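Local coordinates for probable hydrogenase nickel incorporation protein hypB (Methanocaldococcus jannaschii, PDB 2HF9) that binds GTP as a homodimer and probably, through slow GTP hydrolysis, takes part in inserting nickel into the metal centre of [NiFe] hydrogenases, at residues Lys51-Leu54 with Ile55-Ile59; Asp60-Lys63 with Asp64-Ile68; Ala81-Met84 with Glu85-Gly88; Val145-Ser148 with Thr149-Asp153; Leu203-Lys206 with Thr207-Gly210. All coordinates share one frame; numbering follows the deposited sequence.

Contact 1 of 5, residues Lys51-Leu54 with Ile55-Ile59. With MG (magnesium ion), chain C; GSP (5'-guanosine-diphosphate-monothiophosphate), chain E.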
# COMPACT_ATOMS: atom_id res chain seq x y z
N LYS A 51 -0.56 11.51 1.13
CA LYS A 51 -0.48 12.21 -0.16
C LYS A 51 -1.51 13.34 -0.26
O LYS A 51 -1.18 14.46 -0.64
CB LYS A 51 -0.68 11.24 -1.33
CG LYS A 51 0.33 10.09 -1.42
CD LYS A 51 0.12 9.23 -2.68
CE LYS A 51 -1.13 8.34 -2.60
NZ LYS A 51 -1.15 7.47 -1.39
N THR A 52 -2.76 13.03 0.06
CA THR A 52 -3.84 14.01 -0.07
C THR A 52 -3.66 15.16 0.92
O THR A 52 -3.76 16.32 0.53
CB THR A 52 -5.23 13.38 0.07
OG1 THR A 52 -5.39 12.37 -0.92
CG2 THR A 52 -6.32 14.44 -0.13
N LEU A 53 -3.37 14.83 2.17
CA LEU A 53 -3.13 15.87 3.18
C LEU A 53 -1.96 16.78 2.79
O LEU A 53 -2.03 17.99 2.98
CB LEU A 53 -2.92 15.26 4.56
CG LEU A 53 -2.95 16.22 5.76
CD1 LEU A 53 -4.20 17.11 5.77
CD2 LEU A 53 -2.85 15.43 7.07
N LEU A 54 -0.91 16.19 2.23
CA LEU A 54 0.23 16.97 1.73
C LEU A 54 -0.19 17.90 0.59
O LEU A 54 0.16 19.08 0.59
CB LEU A 54 1.37 16.05 1.27
CG LEU A 54 2.62 16.72 0.67
CD1 LEU A 54 3.26 17.70 1.66
CD2 LEU A 54 3.63 15.68 0.21
N ILE A 55 -0.94 17.36 -0.36
CA ILE A 55 -1.43 18.14 -1.51
C ILE A 55 -2.33 19.28 -1.03
O ILE A 55 -2.19 20.43 -1.49
CB ILE A 55 -2.13 17.23 -2.56
CG1 ILE A 55 -1.08 16.46 -3.37
CG2 ILE A 55 -3.03 18.04 -3.49
CD1 ILE A 55 -1.63 15.31 -4.20
N GLU A 56 -3.22 18.98 -0.09
CA GLU A 56 -4.10 19.98 0.53
C GLU A 56 -3.30 21.12 1.14
O GLU A 56 -3.59 22.29 0.88
CB GLU A 56 -4.99 19.34 1.61
CG GLU A 56 -6.10 18.46 1.07
CD GLU A 56 -6.98 17.91 2.17
OE1 GLU A 56 -8.17 18.28 2.21
OE2 GLU A 56 -6.49 17.13 3.00
N LYS A 57 -2.30 20.78 1.95
CA LYS A 57 -1.43 21.78 2.57
C LYS A 57 -0.65 22.59 1.54
O LYS A 57 -0.51 23.80 1.69
CB LYS A 57 -0.47 21.12 3.58
CG LYS A 57 -1.15 20.53 4.82
CD LYS A 57 -1.79 21.59 5.69
CE LYS A 57 -2.34 21.01 6.98
NZ LYS A 57 -2.97 22.09 7.80
N LEU A 58 -0.16 21.92 0.50
CA LEU A 58 0.54 22.60 -0.59
C LEU A 58 -0.35 23.59 -1.34
O LEU A 58 0.08 24.72 -1.62
CB LEU A 58 1.19 21.61 -1.55
CG LEU A 58 2.41 20.84 -1.03
CD1 LEU A 58 2.81 19.76 -2.03
CD2 LEU A 58 3.59 21.76 -0.75
N ILE A 59 -1.57 23.18 -1.67
CA ILE A 59 -2.56 24.08 -2.27
C ILE A 59 -2.76 25.33 -1.42
O ILE A 59 -2.59 26.45 -1.90
CB ILE A 59 -3.92 23.37 -2.52
CG1 ILE A 59 -3.78 22.28 -3.58
CG2 ILE A 59 -5.00 24.39 -2.96
CD1 ILE A 59 -4.91 21.25 -3.57
MG MG C . -5.33 10.31 -0.85
PG GSP E . -4.87 7.27 0.06
O3B GSP E . -4.20 7.93 1.37
S1G GSP E . -3.84 6.03 -0.54
O2G GSP E . -6.21 6.69 0.52
O3G GSP E . -5.10 8.37 -0.99
PB GSP E . -3.27 9.25 1.37
O1B GSP E . -1.87 8.84 1.16
O2B GSP E . -3.72 10.28 0.42
PA GSP E . -4.29 10.82 3.60
O1A GSP E . -3.89 12.20 3.23
O2A GSP E . -5.73 10.57 3.32
O3A GSP E . -3.35 9.71 2.92
O5' GSP E . -3.92 10.59 5.14
C5' GSP E . -4.15 9.34 5.77
C4' GSP E . -4.38 9.55 7.26
O4' GSP E . -3.17 9.92 7.91
C3' GSP E . -5.39 10.64 7.57
O3' GSP E . -6.14 10.18 8.67
C2' GSP E . -4.54 11.83 7.98
O2' GSP E . -5.19 12.65 8.92
C1' GSP E . -3.34 11.15 8.61
N9 GSP E . -2.05 11.85 8.51
C8 GSP E . -1.39 12.28 7.38
N7 GSP E . -0.22 12.82 7.77
C5 GSP E . -0.11 12.74 9.11
C6 GSP E . 0.88 13.14 10.02
O6 GSP E . 1.90 13.68 9.61
N1 GSP E . 0.69 12.90 11.37
C2 GSP E . -0.46 12.29 11.82
N2 GSP E . -0.64 12.07 13.12
N3 GSP E . -1.44 11.89 10.92
C4 GSP E . -1.26 12.12 9.59
O HOH W 1 -6.58 10.20 0.76
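Lys51 and Thr52 end the P-loop (Walker A motif) of this GTPase and begin the helix that follows it, whose first turn is bonded to Ile55-Leu58. The backbone bond from Ile55 N to Lys51 O is 2.9 Å long, and that from Glu56 N to Thr52 O is 2.8 Å. These bonds leave the first amides of the helix pointing at the nucleotide. Thr52 N donates to O2B of the GTP analogue at 2.9 Å. Leu53 N donates to O1A of the analogue. The Lys51 chain bends back at its last two torsions (chi3 -73°, chi4 -55°). Its NZ thereby reaches the analogue's O1B at 3.0 Å, the same oxygen that Lys51 N grips. Thr52 OG1 binds the magnesium ion at 2.1 Å. Asp80 and Glu125 complete the protein share of that site; the analogue's O2B and O3G and a water also bind the metal.

Further along, side chains one turn apart meet. Leu53 CD1 lies 3.6 Å from Glu56 OE2, while its other methyl, CD2, approaches C8 of the guanine. The carboxylate of Glu56 has its main partners elsewhere, in salt bridges to Lys86 and Arg83. Leu54 CG packs 4.1 Å from Leu58 CD1, the two leucines crossing at a slant.

The helix rests on the central parallel sheet and is flanked by two other helices. Ile55 and Leu58 lie on Phe123 of strand 121-125. Leu54 and Leu58 face helix 211-224, through Val214, Phe211 and Leu215. Thr52, Leu53 and Ile55 meet helix 78-85.

Contact 2 of 5, residues Asp60-Lys63 with Asp64-Ile68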
# COMPACT_ATOMS: atom_id res chain seq x y z
N ASP A 60 -3.11 25.13 -0.15
CA ASP A 60 -3.35 26.24 0.79
C ASP A 60 -2.21 27.25 0.82
O ASP A 60 -2.44 28.46 0.89
CB ASP A 60 -3.57 25.71 2.21
CG ASP A 60 -4.90 25.01 2.38
OD1 ASP A 60 -5.70 25.00 1.43
OD2 ASP A 60 -5.14 24.45 3.47
N ASN A 61 -0.98 26.75 0.77
CA ASN A 61 0.18 27.59 1.00
C ASN A 61 0.84 28.14 -0.27
O ASN A 61 1.69 29.02 -0.19
CB ASN A 61 1.17 26.88 1.93
CG ASN A 61 0.63 26.77 3.35
OD1 ASN A 61 0.57 27.77 4.08
ND2 ASN A 61 0.20 25.57 3.75
N LEU A 62 0.39 27.66 -1.43
CA LEU A 62 0.96 28.10 -2.71
C LEU A 62 -0.04 28.80 -3.63
O LEU A 62 0.35 29.38 -4.64
CB LEU A 62 1.60 26.91 -3.45
CG LEU A 62 2.87 26.29 -2.86
CD1 LEU A 62 3.19 24.96 -3.56
CD2 LEU A 62 4.05 27.25 -2.96
N LYS A 63 -1.32 28.74 -3.28
CA LYS A 63 -2.38 29.26 -4.16
C LYS A 63 -2.35 30.78 -4.35
O LYS A 63 -2.92 31.30 -5.30
CB LYS A 63 -3.77 28.79 -3.71
CG LYS A 63 -4.24 29.32 -2.36
CD LYS A 63 -5.56 28.67 -1.97
CE LYS A 63 -6.17 29.34 -0.75
NZ LYS A 63 -7.41 28.63 -0.33
N ASP A 64 -1.67 31.48 -3.44
CA ASP A 64 -1.50 32.94 -3.55
C ASP A 64 -0.49 33.31 -4.63
O ASP A 64 -0.52 34.42 -5.17
CB ASP A 64 -1.06 33.53 -2.20
CG ASP A 64 0.28 32.98 -1.72
OD1 ASP A 64 0.28 32.03 -0.92
OD2 ASP A 64 1.34 33.49 -2.15
N LYS A 65 0.39 32.37 -4.95
CA LYS A 65 1.50 32.57 -5.87
C LYS A 65 1.26 31.84 -7.19
O LYS A 65 1.70 32.30 -8.24
CB LYS A 65 2.80 32.09 -5.22
CG LYS A 65 4.08 32.43 -5.97
CD LYS A 65 5.28 32.14 -5.08
CE LYS A 65 6.58 32.27 -5.84
NZ LYS A 65 7.74 31.89 -4.99
N TYR A 66 0.57 30.70 -7.12
CA TYR A 66 0.36 29.85 -8.29
C TYR A 66 -1.10 29.45 -8.45
O TYR A 66 -1.83 29.27 -7.47
CB TYR A 66 1.18 28.57 -8.18
CG TYR A 66 2.67 28.77 -8.07
CD1 TYR A 66 3.31 28.66 -6.84
CD2 TYR A 66 3.43 29.06 -9.19
CE1 TYR A 66 4.69 28.83 -6.73
CE2 TYR A 66 4.81 29.24 -9.10
CZ TYR A 66 5.43 29.12 -7.87
OH TYR A 66 6.78 29.30 -7.78
N LYS A 67 -1.52 29.30 -9.71
CA LYS A 67 -2.80 28.69 -10.03
C LYS A 67 -2.58 27.18 -10.10
O LYS A 67 -1.72 26.71 -10.85
CB LYS A 67 -3.35 29.24 -11.35
CG LYS A 67 -3.66 30.73 -11.31
CD LYS A 67 -3.83 31.30 -12.71
CE LYS A 67 -3.78 32.82 -12.71
NZ LYS A 67 -3.77 33.34 -14.10
N ILE A 68 -3.33 26.44 -9.30
CA ILE A 68 -3.04 25.02 -9.09
C ILE A 68 -4.18 24.13 -9.57
O ILE A 68 -5.36 24.39 -9.29
CB ILE A 68 -2.69 24.73 -7.60
CG1 ILE A 68 -1.48 25.56 -7.16
CG2 ILE A 68 -2.42 23.24 -7.38
CD1 ILE A 68 -1.40 25.79 -5.65
O HOH W 2 -1.83 30.87 -0.14
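Leu62 meets Tyr66 and Ile68 where the helix 51-62 gives way to the loop leading to strand 68-74. Its carbonyl oxygen takes two backbone donors. Tyr66 N comes in nearly along the C=O axis at 2.8 Å from Leu62 O. Lys65 N lies 3.0 Å from the same oxygen, above the carbonyl plane. The side chain of Leu62 runs beside that of Tyr66, both pointing the same way, with CD2 4.1 Å from Tyr66 CE1. Ile68 CD1 comes within 3.9 Å of Leu62 CB and also approaches the backbone of Lys63.

Lys63 and Asp64 form the exposed bend. Asp64 CG sits between its backbone N and carbonyl carbon (chi1 61°), which turns the carboxylate back toward the helix. A water donates to Asp64 OD1 (2.5 Å) and to Asp60 O, linking the bend to the last turn. On the ring of Tyr66, Lys65 CG lies over one face, toward the rim. Glu219 of helix 211-224 receives both the Tyr66 hydroxyl and the Lys65 ammonium group.

Leu62 also packs on Leu215 and Ile218, and Ile68 on Phe123. This is the helix-to-strand return of a beta-alpha-beta crossover in the P-loop NTPase fold.

Contact 3 of 5, residues Ala81-Met84 with Glu85-Gly88. With GSP (5'-guanosine-diphosphate-monothiophosphate), chain E.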
# COMPACT_ATOMS: atom_id res chain seq x y z
N ALA A 81 -10.65 13.77 -4.64
CA ALA A 81 -11.05 14.87 -5.52
C ALA A 81 -11.82 15.93 -4.73
O ALA A 81 -11.50 17.12 -4.81
CB ALA A 81 -11.87 14.35 -6.69
N GLU A 82 -12.82 15.48 -3.96
CA GLU A 82 -13.65 16.38 -3.14
C GLU A 82 -12.83 17.15 -2.10
O GLU A 82 -13.07 18.34 -1.86
CB GLU A 82 -14.79 15.60 -2.48
CG GLU A 82 -15.92 15.22 -3.44
CD GLU A 82 -16.93 14.25 -2.84
OE1 GLU A 82 -16.98 14.11 -1.60
OE2 GLU A 82 -17.69 13.63 -3.62
N ARG A 83 -11.85 16.46 -1.51
CA ARG A 83 -10.92 17.10 -0.56
C ARG A 83 -10.10 18.21 -1.21
O ARG A 83 -9.99 19.30 -0.66
CB ARG A 83 -10.00 16.05 0.10
CG ARG A 83 -10.63 15.37 1.31
CD ARG A 83 -9.83 14.17 1.80
NE ARG A 83 -8.58 14.56 2.47
CZ ARG A 83 -7.70 13.70 2.98
NH1 ARG A 83 -7.91 12.39 2.91
NH2 ARG A 83 -6.60 14.15 3.56
N MET A 84 -9.55 17.94 -2.40
CA MET A 84 -8.75 18.94 -3.11
C MET A 84 -9.59 20.11 -3.62
O MET A 84 -9.10 21.24 -3.68
CB MET A 84 -8.00 18.29 -4.28
CG MET A 84 -6.99 17.27 -3.84
SD MET A 84 -6.37 16.33 -5.23
CE MET A 84 -5.59 14.98 -4.36
N GLU A 85 -10.83 19.82 -3.99
CA GLU A 85 -11.77 20.82 -4.49
C GLU A 85 -12.09 21.92 -3.47
O GLU A 85 -12.15 23.10 -3.82
CB GLU A 85 -13.06 20.16 -4.97
CG GLU A 85 -12.98 19.61 -6.39
CD GLU A 85 -14.24 18.87 -6.82
OE1 GLU A 85 -15.27 18.92 -6.11
OE2 GLU A 85 -14.20 18.22 -7.89
N LYS A 86 -12.29 21.54 -2.21
CA LYS A 86 -12.63 22.51 -1.17
C LYS A 86 -11.47 23.45 -0.82
O LYS A 86 -11.67 24.49 -0.18
CB LYS A 86 -13.21 21.84 0.09
CG LYS A 86 -12.27 20.91 0.82
CD LYS A 86 -12.70 20.71 2.28
CE LYS A 86 -12.14 19.42 2.85
NZ LYS A 86 -10.65 19.30 2.71
N HIS A 87 -10.26 23.09 -1.26
CA HIS A 87 -9.08 23.93 -1.06
C HIS A 87 -8.82 24.91 -2.21
O HIS A 87 -7.85 25.67 -2.18
CB HIS A 87 -7.84 23.06 -0.79
CG HIS A 87 -7.88 22.38 0.55
ND1 HIS A 87 -7.31 22.93 1.67
CD2 HIS A 87 -8.43 21.21 0.94
CE1 HIS A 87 -7.50 22.13 2.70
NE2 HIS A 87 -8.17 21.07 2.28
N GLY A 88 -9.70 24.90 -3.21
CA GLY A 88 -9.64 25.88 -4.30
C GLY A 88 -8.81 25.49 -5.51
O GLY A 88 -8.32 26.36 -6.24
PG GSP E . -4.87 7.27 0.06
O3B GSP E . -4.20 7.93 1.37
S1G GSP E . -3.84 6.03 -0.54
O2G GSP E . -6.21 6.69 0.52
O3G GSP E . -5.10 8.37 -0.99
PB GSP E . -3.27 9.25 1.37
O1B GSP E . -1.87 8.84 1.16
O2B GSP E . -3.72 10.28 0.42
PA GSP E . -4.29 10.82 3.60
O1A GSP E . -3.89 12.20 3.23
O2A GSP E . -5.73 10.57 3.32
O3A GSP E . -3.35 9.71 2.92
O5' GSP E . -3.92 10.59 5.14
C5' GSP E . -4.15 9.34 5.77
C4' GSP E . -4.38 9.55 7.26
O4' GSP E . -3.17 9.92 7.91
C3' GSP E . -5.39 10.64 7.57
O3' GSP E . -6.14 10.18 8.67
C2' GSP E . -4.54 11.83 7.98
O2' GSP E . -5.19 12.65 8.92
C1' GSP E . -3.34 11.15 8.61
N9 GSP E . -2.05 11.85 8.51
C8 GSP E . -1.39 12.28 7.38
N7 GSP E . -0.22 12.82 7.77
C5 GSP E . -0.11 12.74 9.11
C6 GSP E . 0.88 13.14 10.02
O6 GSP E . 1.90 13.68 9.61
N1 GSP E . 0.69 12.90 11.37
C2 GSP E . -0.46 12.29 11.82
N2 GSP E . -0.64 12.07 13.12
N3 GSP E . -1.44 11.89 10.92
C4 GSP E . -1.26 12.12 9.59
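The guanidinium of Arg83 and the ring of His87 are both met at their edges by oxygen. O2A of the GTP analogue lies near the guanidinium plane, 2.9 Å from Arg83 NH1. Arg83 NH2 makes a weak bond to O1A of the same phosphate (3.4 Å) and a salt bridge to Glu56. The alpha-phosphate and Glu56 thus both hold the planar group. The Arg83 chain stays extended to CD and turns there (chi3 72°), which brings the group to the phosphate.

Arg83 O lies in the plane of the His87 ring, at its edge, 2.9 Å from His87 CD2. The ring's nitrogens look to the neighbouring helix, ND1 to Asp60 and NE2, weakly, to Glu56. Lys86 runs beside Arg83 in the same direction. Its NZ makes a weak bond to Arg83 O (3.4 Å), but its main partner is Glu56, in a salt bridge. The positive charges of Arg83 and Lys86 therefore share the carboxylate of Glu56, which probably eases their closeness.

Met84 packs on Ile55 of helix 51-62 and on Cys70 and Ala72 of strand 68-74, so it lies between that helix and the sheet.

The backbone closes the helix. Glu85 N donates to Ala81 O at 2.9 Å. Lys86 N reaches Glu82 O more weakly. His87 N meets Met84 O at 3.3 Å. Glu85 to Gly88 form a type I turn, closed by a bond from Gly88 N to Glu85 O. Gly88 has positive phi (91°), and the helix ends in a Schellman motif.

Contact 4 of 5, residues Val145-Ser148 with Thr149-Asp153. With GSP (5'-guanosine-diphosphate-monothiophosphate), chain H.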
# COMPACT_ATOMS: atom_id res chain seq x y z
N VAL A 145 7.78 10.54 -3.59
CA VAL A 145 7.31 9.34 -2.90
C VAL A 145 7.08 9.66 -1.43
O VAL A 145 8.00 10.08 -0.72
CB VAL A 145 8.27 8.12 -3.08
CG1 VAL A 145 7.79 6.92 -2.25
CG2 VAL A 145 8.37 7.73 -4.54
N VAL A 146 5.84 9.47 -1.00
CA VAL A 146 5.46 9.69 0.38
C VAL A 146 5.27 8.34 1.07
O VAL A 146 4.42 7.54 0.69
CB VAL A 146 4.14 10.50 0.50
CG1 VAL A 146 3.84 10.85 1.97
CG2 VAL A 146 4.20 11.76 -0.36
N ILE A 147 6.10 8.08 2.07
CA ILE A 147 5.86 6.96 2.97
C ILE A 147 5.72 7.52 4.37
O ILE A 147 5.96 8.71 4.60
CB ILE A 147 6.95 5.85 2.91
CG1 ILE A 147 8.36 6.40 3.23
CG2 ILE A 147 6.85 5.06 1.59
CD1 ILE A 147 9.10 7.06 2.06
N SER A 148 5.30 6.70 5.31
CA SER A 148 5.10 7.20 6.66
C SER A 148 5.62 6.23 7.71
O SER A 148 5.73 5.03 7.46
CB SER A 148 3.64 7.56 6.89
OG SER A 148 2.83 6.41 7.02
N THR A 149 5.94 6.78 8.88
CA THR A 149 6.52 5.99 9.98
C THR A 149 5.64 4.80 10.37
O THR A 149 6.15 3.76 10.78
CB THR A 149 6.79 6.87 11.22
OG1 THR A 149 5.56 7.37 11.74
CG2 THR A 149 7.71 8.05 10.86
N THR A 150 4.32 4.96 10.21
CA THR A 150 3.36 3.95 10.66
C THR A 150 3.32 2.68 9.82
O THR A 150 2.67 1.70 10.20
CB THR A 150 1.94 4.54 10.82
OG1 THR A 150 1.48 5.07 9.56
CG2 THR A 150 1.94 5.64 11.87
N GLU A 151 4.01 2.70 8.68
CA GLU A 151 4.17 1.52 7.83
C GLU A 151 5.35 0.66 8.30
O GLU A 151 5.54 -0.46 7.83
CB GLU A 151 4.36 1.95 6.37
CG GLU A 151 3.14 2.64 5.75
CD GLU A 151 3.49 3.88 4.93
OE1 GLU A 151 4.60 3.94 4.35
OE2 GLU A 151 2.64 4.80 4.86
N GLY A 152 6.14 1.19 9.23
CA GLY A 152 7.34 0.51 9.72
C GLY A 152 8.60 1.12 9.13
O GLY A 152 8.57 1.67 8.02
N ASP A 153 9.70 1.00 9.86
CA ASP A 153 10.95 1.62 9.43
C ASP A 153 11.79 0.79 8.45
O ASP A 153 12.92 1.17 8.13
CB ASP A 153 11.79 2.09 10.64
CG ASP A 153 12.20 0.95 11.56
OD1 ASP A 153 12.11 -0.23 11.15
OD2 ASP A 153 12.61 1.25 12.70
PG GSP H . 4.81 -5.27 5.12
O3B GSP H . 4.27 -4.80 6.57
S1G GSP H . 3.68 -4.91 3.87
O2G GSP H . 6.13 -4.51 4.92
O3G GSP H . 5.09 -6.78 5.16
PB GSP H . 3.34 -5.69 7.55
O1B GSP H . 1.94 -5.53 7.12
O2B GSP H . 3.78 -7.09 7.67
PA GSP H . 4.49 -5.16 10.15
O1A GSP H . 4.08 -6.35 10.92
O2A GSP H . 5.90 -5.23 9.71
O3A GSP H . 3.46 -4.88 8.94
O5' GSP H . 4.22 -3.85 11.05
C5' GSP H . 4.58 -2.56 10.59
C4' GSP H . 4.82 -1.66 11.79
O4' GSP H . 3.60 -1.43 12.48
C3' GSP H . 5.77 -2.29 12.80
O3' GSP H . 6.63 -1.28 13.26
C2' GSP H . 4.87 -2.77 13.92
O2' GSP H . 5.53 -2.72 15.16
C1' GSP H . 3.72 -1.78 13.85
N9 GSP H . 2.42 -2.27 14.34
C8 GSP H . 1.70 -3.35 13.90
N7 GSP H . 0.55 -3.40 14.62
C5 GSP H . 0.53 -2.37 15.49
C6 GSP H . -0.39 -1.94 16.45
O6 GSP H . -1.44 -2.55 16.63
N1 GSP H . -0.12 -0.82 17.20
C2 GSP H . 1.06 -0.12 17.01
N2 GSP H . 1.32 0.96 17.73
N3 GSP H . 1.96 -0.54 16.06
C4 GSP H . 1.70 -1.65 15.31
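Ser148 OG donates to Glu151 OE2 across 2.7 Å and also has Lys173 NZ as a partner. It meets the carboxylate from well above its plane. The other oxygen, Glu151 OE1, takes Ser148 N at 3.0 Å, with an N-H...O angle of 169°. The carboxylate is therefore held by both the amide and the hydroxyl of one residue. Ser49 of the P-loop adds a further hydrogen bond to OE2. Ser148 OG lies between its own backbone N and carbonyl carbon (chi1 73°), on the side where Glu151 folds back. Thr150 OG1 stands 3.2 Å from Ser148 OG and, like it, is bonded to Lys173 NZ. This buried group of polar side chains thus includes one lysine and one carboxylate, whose charges probably offset each other.

The strand 142-148 belongs to the central parallel sheet of the P-loop NTPase fold. At its C-terminal end it passes directly into a short 3-10 turn, Thr149-Glu151. The turn is bonded from Glu151 N to Ser148 O (3.1 Å), and Gly152 N then donates to Thr149 O. Ile147 crosses Glu151 at about a right angle, its CB 3.4 Å from Glu151 OE1. Thr149 OG1 is tied to the backbone of Lys173.

The turn also faces the dimer partner. Glu151 O lies 3.6 Å from C5' of the GTP analogue held mainly by the second subunit, and Gly152 CA is 3.9 Å from its C4'. Thr150 O accepts from Lys173 NZ of the second subunit, and Thr150 packs against Thr150 of that subunit.

Contact 5 of 5, residues Leu203-Lys206 with Thr207-Gly210. With GSP (5'-guanosine-diphosphate-monothiophosphate), chain E.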
# COMPACT_ATOMS: atom_id res chain seq x y z
N LEU A 203 8.86 14.68 7.83
CA LEU A 203 7.66 15.50 7.85
C LEU A 203 6.62 15.03 8.86
O LEU A 203 6.43 13.83 9.06
CB LEU A 203 7.03 15.55 6.45
CG LEU A 203 5.75 16.38 6.24
CD1 LEU A 203 6.00 17.87 6.44
CD2 LEU A 203 5.12 16.12 4.88
N SER A 204 5.95 15.99 9.48
CA SER A 204 4.68 15.73 10.14
C SER A 204 3.67 16.74 9.61
O SER A 204 3.86 17.94 9.77
CB SER A 204 4.79 15.86 11.65
OG SER A 204 3.50 15.77 12.24
N LEU A 205 2.61 16.24 8.98
CA LEU A 205 1.52 17.10 8.53
C LEU A 205 0.57 17.47 9.67
O LEU A 205 -0.38 18.23 9.46
CB LEU A 205 0.78 16.46 7.36
CG LEU A 205 1.58 16.45 6.05
CD1 LEU A 205 0.98 15.48 5.04
CD2 LEU A 205 1.71 17.87 5.46
N LYS A 206 0.81 16.91 10.85
CA LYS A 206 0.07 17.28 12.06
C LYS A 206 0.72 18.49 12.74
O LYS A 206 0.05 19.50 12.98
CB LYS A 206 -0.01 16.08 13.02
CG LYS A 206 -0.85 16.31 14.27
CD LYS A 206 -1.04 14.99 15.02
CE LYS A 206 -2.12 15.08 16.09
NZ LYS A 206 -2.43 13.72 16.63
N THR A 207 2.02 18.41 13.03
CA THR A 207 2.75 19.52 13.66
C THR A 207 3.25 20.52 12.62
O THR A 207 3.58 21.66 12.95
CB THR A 207 3.98 19.03 14.44
OG1 THR A 207 4.98 18.57 13.53
CG2 THR A 207 3.60 17.91 15.42
N MET A 208 3.30 20.07 11.36
CA MET A 208 3.82 20.83 10.21
C MET A 208 5.35 20.97 10.16
O MET A 208 5.88 21.64 9.27
CB MET A 208 3.11 22.18 10.03
CG MET A 208 1.62 22.07 9.72
SD MET A 208 1.26 21.18 8.18
CE MET A 208 1.69 22.40 6.94
N GLU A 209 6.05 20.30 11.08
CA GLU A 209 7.51 20.27 11.05
C GLU A 209 7.99 19.60 9.76
O GLU A 209 7.55 18.51 9.41
CB GLU A 209 8.09 19.56 12.27
CG GLU A 209 9.61 19.63 12.32
CD GLU A 209 10.25 18.86 13.46
OE1 GLU A 209 9.52 18.30 14.31
OE2 GLU A 209 11.49 18.81 13.50
N GLY A 210 8.90 20.28 9.06
CA GLY A 210 9.45 19.78 7.80
C GLY A 210 8.73 20.28 6.56
O GLY A 210 9.22 20.11 5.44
PG GSP E . -4.87 7.27 0.06
O3B GSP E . -4.20 7.93 1.37
S1G GSP E . -3.84 6.03 -0.54
O2G GSP E . -6.21 6.69 0.52
O3G GSP E . -5.10 8.37 -0.99
PB GSP E . -3.27 9.25 1.37
O1B GSP E . -1.87 8.84 1.16
O2B GSP E . -3.72 10.28 0.42
PA GSP E . -4.29 10.82 3.60
O1A GSP E . -3.89 12.20 3.23
O2A GSP E . -5.73 10.57 3.32
O3A GSP E . -3.35 9.71 2.92
O5' GSP E . -3.92 10.59 5.14
C5' GSP E . -4.15 9.34 5.77
C4' GSP E . -4.38 9.55 7.26
O4' GSP E . -3.17 9.92 7.91
C3' GSP E . -5.39 10.64 7.57
O3' GSP E . -6.14 10.18 8.67
C2' GSP E . -4.54 11.83 7.98
O2' GSP E . -5.19 12.65 8.92
C1' GSP E . -3.34 11.15 8.61
N9 GSP E . -2.05 11.85 8.51
C8 GSP E . -1.39 12.28 7.38
N7 GSP E . -0.22 12.82 7.77
C5 GSP E . -0.11 12.74 9.11
C6 GSP E . 0.88 13.14 10.02
O6 GSP E . 1.90 13.68 9.61
N1 GSP E . 0.69 12.90 11.37
C2 GSP E . -0.46 12.29 11.82
N2 GSP E . -0.64 12.07 13.12
N3 GSP E . -1.44 11.89 10.92
C4 GSP E . -1.26 12.12 9.59
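Leu203-Lys206 and Thr207-Gly210 run almost antiparallel, 162° apart, as the chain doubles back in a loop bonded from Ser204 N to Glu209 O (3.0 Å). Glu209 O also has Leu203 CA close by, in a CH...O contact.

Ser204 organises the bend. Its OG, anti to the backbone N (chi1 172°), is turned to the inside of the loop. There it accepts from Thr207 N at 3.1 Å, in a nearly straight bond of 177°. It also accepts from Lys206 N, which makes an ST turn. Asp175 is a further partner of this hydroxyl. A second ST turn follows, with Glu209 N donating to Thr207 OG1 at 3.2 Å. Thr207 OG1 also rests 3.3 Å from Ser204 CB. The sulfur of Met208 approaches Leu205 O, and the Leu205 methyl CD2 lies 4.3 Å from Met208 SD.

The loop reads the guanine base. Leu205 N donates to O6 of the GTP analogue at 2.7 Å, and Leu205 CB lies near N7. Lys206 runs out extended past the base, its CD 3.5 Å from N2, and its NZ bonds to Ala179 O of the second subunit. Asp175 hydrogen-bonds to the nucleotide as well.

Leu203 packs its CD1 on Gly210, the N-cap of helix 211-224. The loop joins strand 199-202, the outermost strand on this side of the sheet within the chain, to that helix. Leu203 and Leu205 lie against Leu54 of helix 51-62, and Met208 lies on Lys57. Leu203 also touches Val170 of strand 168-172.

Overall arrangement
Contacts 1 to 5 follow one another along the chain. Contacts 1 and 2 share helix 51-62: contact 1 is its nucleotide end, contact 2 its far end, with centres about 12 Å apart. Contact 3 is at the end of helix 78-85; its centre lies about 10 Å from that of contact 1, and the two are tied by salt bridges. Contact 5 leads into helix 211-224, its centre about 12 Å from that of contact 1. Contacts 1, 3 and 5 all touch one nucleotide, at phosphates and base. Contact 4, at the end of strand 142-148, faces the nucleotide held mainly by the second subunit. Its centre is about 27 Å from that of contact 2. Nucleotide binding and dimer contact are therefore joined around one parallel sheet.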